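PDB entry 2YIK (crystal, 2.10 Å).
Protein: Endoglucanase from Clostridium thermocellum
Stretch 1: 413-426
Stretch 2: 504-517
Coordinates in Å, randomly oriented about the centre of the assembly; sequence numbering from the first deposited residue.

Stretch 1 (413-426) TPSKYANWARSQMD
Stretch 2 (504-517) AFVGACAGLYRFFG

Two helices of one endoglucanase chain pack at a steep angle, 416-426 in stretch 1 and 504-516 in stretch 2, the first running on past Asp426 and the second beginning before Ala504. Their axes approach to 10.4 Å, with 121° between the N-to-C directions (signed crossing angle -121°). CA atoms pair as Pro414-Phe515 (6.1 Å), Arg422-Leu512 (6.7 Å) and Met425-Cys509 (8.2 Å); this register sets the start of stretch 1 against the end of the second helix. Thr413 (phi/psi -147/148), Pro414 (-70/138, C-gamma endo) and Ser415 (-122/-172) are extended; Ser415, chi1 p, caps the first helix, its OG accepting from Tyr417 N at 3.1 Å. The dihedrals drift at Phe515 (-97/-23) and Phe516 (-122/3), and Gly517 (-69/138) is the first residue to leave helical phi/psi; the bond from Phe515 N to Gly511 O is weak at 3.4 Å, while Phe516 N still reaches Leu512 O at 2.7 Å.

No hydrogen bond joins the stretches: the contact consists of apolar packing and one guanidinium-ring stack, burying 576 Å² in total. Two knobs interlock: Leu512 near the middle of the contact, and Met425 at the end away from Pro414. Met425 (t, p, p) sits among Phe505, Ala508, Cys509 and Leu512; its CE lies 3.8 Å from Ala508 CB, 3.9 Å from Cys509 SG and 3.7 Å from Phe505 CD1, at the edge of that ring (Phe505 chi1 t, chi2 50°). Met425 SD also meets this edge, 5.1 Å from the ring centroid. In return Leu512 (m, t) enters the hollow formed by Ala418, Ala421, Arg422 and Met425. Its CD1 is 3.4 Å from Met425 CB, while its CD2 approaches Arg422 CA at 3.6 Å and Ala421 CB at 4.4 Å.

Two rings complete the contact, Phe515 against Pro414 and Ala418, and Phe516 along the span from Pro414 to Arg422. Phe515 (chi1 m, chi2 -57°) has Pro414 N over one face; Pro414 CD comes to 3.6 Å from Phe515 CD1, and Ala418 CB to 4.1 Å from Phe515 CD2. Phe516 (chi1 m, chi2 -64°) has the most area covered by the opposing stretch. Arg422, almost fully extended (t, t, t, chi4 176°), lies along this ring: its CD is 3.8 Å from the Phe516 centroid, 12° off the normal, and its guanidinium stacks flat, centres 4.5 Å apart and planes at 20°. Arg422 NE is hydrogen-bonded elsewhere in the structure. Around the ring edge, Ala418 O stands 3.6 Å from Phe516 CE2 and Asn419 OD1 3.5 Å from Phe516 CZ; Pro414 CB approaches Phe516 CZ obliquely at 3.8 Å.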

# COMPACT_ATOMS: atom_id res chain seq x y z
N THR A 413 18.76 1.38 -16.90
CA THR A 413 18.53 2.15 -18.12
C THR A 413 17.19 1.67 -18.66
O THR A 413 16.81 0.50 -18.46
CB THR A 413 19.67 1.89 -19.16
OG1 THR A 413 19.53 2.78 -20.27
CG2 THR A 413 19.62 0.46 -19.69
N PRO A 414 16.43 2.56 -19.31
CA PRO A 414 15.13 2.14 -19.84
C PRO A 414 15.21 1.20 -21.00
O PRO A 414 16.00 1.37 -21.93
CB PRO A 414 14.47 3.45 -20.21
CG PRO A 414 15.62 4.29 -20.64
CD PRO A 414 16.67 3.99 -19.58
N SER A 415 14.33 0.21 -20.92
CA SER A 415 14.19 -0.83 -21.91
C SER A 415 12.74 -0.77 -22.41
O SER A 415 12.00 0.20 -22.13
CB SER A 415 14.47 -2.21 -21.26
OG SER A 415 13.38 -2.73 -20.45
N LYS A 416 12.35 -1.76 -23.22
CA LYS A 416 11.00 -1.85 -23.75
C LYS A 416 10.01 -1.84 -22.56
O LYS A 416 8.87 -1.41 -22.72
CB LYS A 416 10.84 -3.13 -24.58
CG LYS A 416 11.10 -4.43 -23.82
CD LYS A 416 10.92 -5.65 -24.72
CE LYS A 416 11.26 -6.92 -23.95
NZ LYS A 416 11.16 -8.15 -24.78
N TYR A 417 10.42 -2.31 -21.38
CA TYR A 417 9.50 -2.31 -20.24
C TYR A 417 9.20 -0.88 -19.78
O TYR A 417 8.03 -0.48 -19.71
CB TYR A 417 10.04 -3.14 -19.07
CG TYR A 417 10.20 -4.61 -19.41
CD1 TYR A 417 9.28 -5.26 -20.24
CD2 TYR A 417 11.27 -5.35 -18.92
CE1 TYR A 417 9.43 -6.59 -20.59
CE2 TYR A 417 11.43 -6.70 -19.25
CZ TYR A 417 10.51 -7.31 -20.09
OH TYR A 417 10.68 -8.63 -20.44
N ALA A 418 10.24 -0.12 -19.47
CA ALA A 418 10.07 1.26 -19.05
C ALA A 418 9.38 2.08 -20.14
O ALA A 418 8.53 2.91 -19.86
CB ALA A 418 11.43 1.88 -18.72
N ASN A 419 9.77 1.84 -21.40
CA ASN A 419 9.16 2.56 -22.51
C ASN A 419 7.67 2.26 -22.53
O ASN A 419 6.85 3.15 -22.76
CB ASN A 419 9.79 2.14 -23.85
CG ASN A 419 11.26 2.50 -23.93
OD1 ASN A 419 11.71 3.44 -23.28
ND2 ASN A 419 12.01 1.76 -24.74
N TRP A 420 7.32 1.00 -22.27
CA TRP A 420 5.91 0.60 -22.23
C TRP A 420 5.22 1.30 -21.06
O TRP A 420 4.11 1.82 -21.20
CB TRP A 420 5.79 -0.91 -22.05
CG TRP A 420 4.39 -1.33 -21.72
CD1 TRP A 420 3.36 -1.48 -22.60
CD2 TRP A 420 3.86 -1.62 -20.42
NE1 TRP A 420 2.21 -1.85 -21.92
CE2 TRP A 420 2.49 -1.94 -20.59
CE3 TRP A 420 4.41 -1.64 -19.13
CZ2 TRP A 420 1.67 -2.27 -19.51
CZ3 TRP A 420 3.59 -1.97 -18.06
CH2 TRP A 420 2.23 -2.29 -18.26
N ALA A 421 5.87 1.29 -19.90
CA ALA A 421 5.32 1.92 -18.70
C ALA A 421 4.99 3.39 -19.00
O ALA A 421 3.94 3.89 -18.62
CB ALA A 421 6.31 1.83 -17.54
N ARG A 422 5.91 4.05 -19.69
CA ARG A 422 5.72 5.45 -20.05
C ARG A 422 4.49 5.65 -20.93
O ARG A 422 3.73 6.60 -20.73
CB ARG A 422 6.95 5.99 -20.78
CG ARG A 422 6.92 7.49 -20.92
CD ARG A 422 8.07 8.03 -21.74
NE ARG A 422 8.14 9.49 -21.64
CZ ARG A 422 9.09 10.24 -22.19
NH1 ARG A 422 10.07 9.67 -22.88
NH2 ARG A 422 9.08 11.56 -22.02
N SER A 423 4.30 4.77 -21.90
CA SER A 423 3.15 4.88 -22.79
C SER A 423 1.87 4.76 -21.95
O SER A 423 0.88 5.44 -22.21
CB SER A 423 3.18 3.81 -23.88
OG SER A 423 2.79 2.53 -23.39
N GLN A 424 1.89 3.90 -20.94
CA GLN A 424 0.72 3.71 -20.10
C GLN A 424 0.47 4.91 -19.18
O GLN A 424 -0.68 5.32 -19.01
CB GLN A 424 0.86 2.42 -19.28
CG GLN A 424 0.88 1.14 -20.13
CD GLN A 424 -0.29 1.04 -21.10
OE1 GLN A 424 -0.13 1.20 -22.31
NE2 GLN A 424 -1.48 0.78 -20.56
N MET A 425 1.52 5.48 -18.60
CA MET A 425 1.33 6.65 -17.74
C MET A 425 0.82 7.82 -18.58
O MET A 425 -0.06 8.57 -18.14
CB MET A 425 2.63 7.06 -17.05
CG MET A 425 2.44 8.18 -16.02
SD MET A 425 1.29 7.69 -14.70
CE MET A 425 2.47 6.83 -13.56
N ASP A 426 1.37 7.97 -19.78
CA ASP A 426 0.93 9.05 -20.65
C ASP A 426 -0.55 8.86 -21.01
O ASP A 426 -1.29 9.84 -21.12
CB ASP A 426 1.79 9.14 -21.92
CG ASP A 426 3.19 9.66 -21.64
OD1 ASP A 426 3.48 10.06 -20.49
OD2 ASP A 426 4.02 9.68 -22.58
N ALA A 504 1.19 2.15 -5.81
CA ALA A 504 2.22 1.88 -6.81
C ALA A 504 2.38 3.08 -7.74
O ALA A 504 3.45 3.30 -8.31
CB ALA A 504 1.89 0.62 -7.62
N PHE A 505 1.31 3.85 -7.88
CA PHE A 505 1.30 5.04 -8.73
C PHE A 505 2.40 6.02 -8.31
O PHE A 505 3.06 6.62 -9.16
CB PHE A 505 -0.09 5.68 -8.67
CG PHE A 505 -0.18 7.05 -9.31
CD1 PHE A 505 0.31 7.28 -10.59
CD2 PHE A 505 -0.82 8.09 -8.63
CE1 PHE A 505 0.19 8.54 -11.18
CE2 PHE A 505 -0.94 9.35 -9.21
CZ PHE A 505 -0.44 9.59 -10.50
N VAL A 506 2.61 6.17 -7.01
CA VAL A 506 3.65 7.08 -6.53
C VAL A 506 5.01 6.63 -7.05
O VAL A 506 5.74 7.42 -7.65
CB VAL A 506 3.69 7.13 -4.98
CG1 VAL A 506 4.87 7.99 -4.51
CG2 VAL A 506 2.38 7.68 -4.45
N GLY A 507 5.32 5.36 -6.83
CA GLY A 507 6.59 4.82 -7.27
C GLY A 507 6.80 4.86 -8.77
O GLY A 507 7.93 5.07 -9.24
N ALA A 508 5.73 4.64 -9.54
CA ALA A 508 5.82 4.65 -10.99
C ALA A 508 6.22 6.04 -11.49
O ALA A 508 7.03 6.16 -12.41
CB ALA A 508 4.48 4.24 -11.60
N CYS A 509 5.66 7.07 -10.88
CA CYS A 509 5.99 8.45 -11.25
C CYS A 509 7.47 8.69 -11.02
O CYS A 509 8.15 9.24 -11.89
CB CYS A 509 5.18 9.44 -10.42
SG CYS A 509 3.41 9.48 -10.80
N ALA A 510 7.97 8.27 -9.86
CA ALA A 510 9.38 8.44 -9.52
C ALA A 510 10.25 7.67 -10.50
O ALA A 510 11.27 8.17 -10.96
CB ALA A 510 9.65 7.95 -8.09
N GLY A 511 9.84 6.44 -10.80
CA GLY A 511 10.59 5.60 -11.72
C GLY A 511 10.65 6.18 -13.12
O GLY A 511 11.68 6.08 -13.79
N LEU A 512 9.54 6.77 -13.57
CA LEU A 512 9.49 7.38 -14.90
C LEU A 512 10.37 8.62 -14.93
O LEU A 512 11.01 8.91 -15.94
CB LEU A 512 8.05 7.75 -15.26
CG LEU A 512 7.19 6.55 -15.65
CD1 LEU A 512 5.72 6.92 -15.61
CD2 LEU A 512 7.60 6.05 -17.03
N TYR A 513 10.40 9.36 -13.83
CA TYR A 513 11.22 10.55 -13.77
C TYR A 513 12.69 10.13 -13.82
O TYR A 513 13.53 10.80 -14.41
CB TYR A 513 10.97 11.33 -12.48
CG TYR A 513 11.74 12.62 -12.45
CD1 TYR A 513 11.37 13.70 -13.25
CD2 TYR A 513 12.89 12.74 -11.66
CE1 TYR A 513 12.13 14.88 -13.27
CE2 TYR A 513 13.65 13.91 -11.68
CZ TYR A 513 13.26 14.97 -12.49
OH TYR A 513 14.02 16.12 -12.50
N ARG A 514 12.98 8.99 -13.21
CA ARG A 514 14.33 8.47 -13.18
C ARG A 514 14.91 8.26 -14.58
O ARG A 514 16.05 8.65 -14.85
CB ARG A 514 14.36 7.14 -12.43
CG ARG A 514 15.74 6.51 -12.32
CD ARG A 514 15.69 5.20 -11.54
NE ARG A 514 17.02 4.69 -11.21
CZ ARG A 514 17.61 4.80 -10.02
NH1 ARG A 514 16.98 5.40 -9.02
NH2 ARG A 514 18.83 4.32 -9.84
N PHE A 515 14.13 7.66 -15.47
CA PHE A 515 14.60 7.37 -16.82
C PHE A 515 14.21 8.39 -17.89
O PHE A 515 14.89 8.49 -18.91
CB PHE A 515 14.09 5.99 -17.28
CG PHE A 515 14.50 4.85 -16.39
CD1 PHE A 515 15.84 4.60 -16.12
CD2 PHE A 515 13.54 4.00 -15.86
CE1 PHE A 515 16.22 3.52 -15.32
CE2 PHE A 515 13.90 2.91 -15.06
CZ PHE A 515 15.25 2.67 -14.79
N PHE A 516 13.14 9.14 -17.66
CA PHE A 516 12.65 10.09 -18.66
C PHE A 516 12.54 11.56 -18.25
O PHE A 516 12.09 12.38 -19.05
CB PHE A 516 11.28 9.63 -19.17
CG PHE A 516 11.26 8.21 -19.66
CD1 PHE A 516 12.01 7.83 -20.77
CD2 PHE A 516 10.51 7.24 -18.99
CE1 PHE A 516 12.02 6.51 -21.21
CE2 PHE A 516 10.51 5.92 -19.43
CZ PHE A 516 11.27 5.55 -20.54
N GLY A 517 12.95 11.92 -17.03
CA GLY A 517 12.84 13.31 -16.63
C GLY A 517 13.79 14.26 -17.34
O GLY A 517 14.95 13.90 -17.57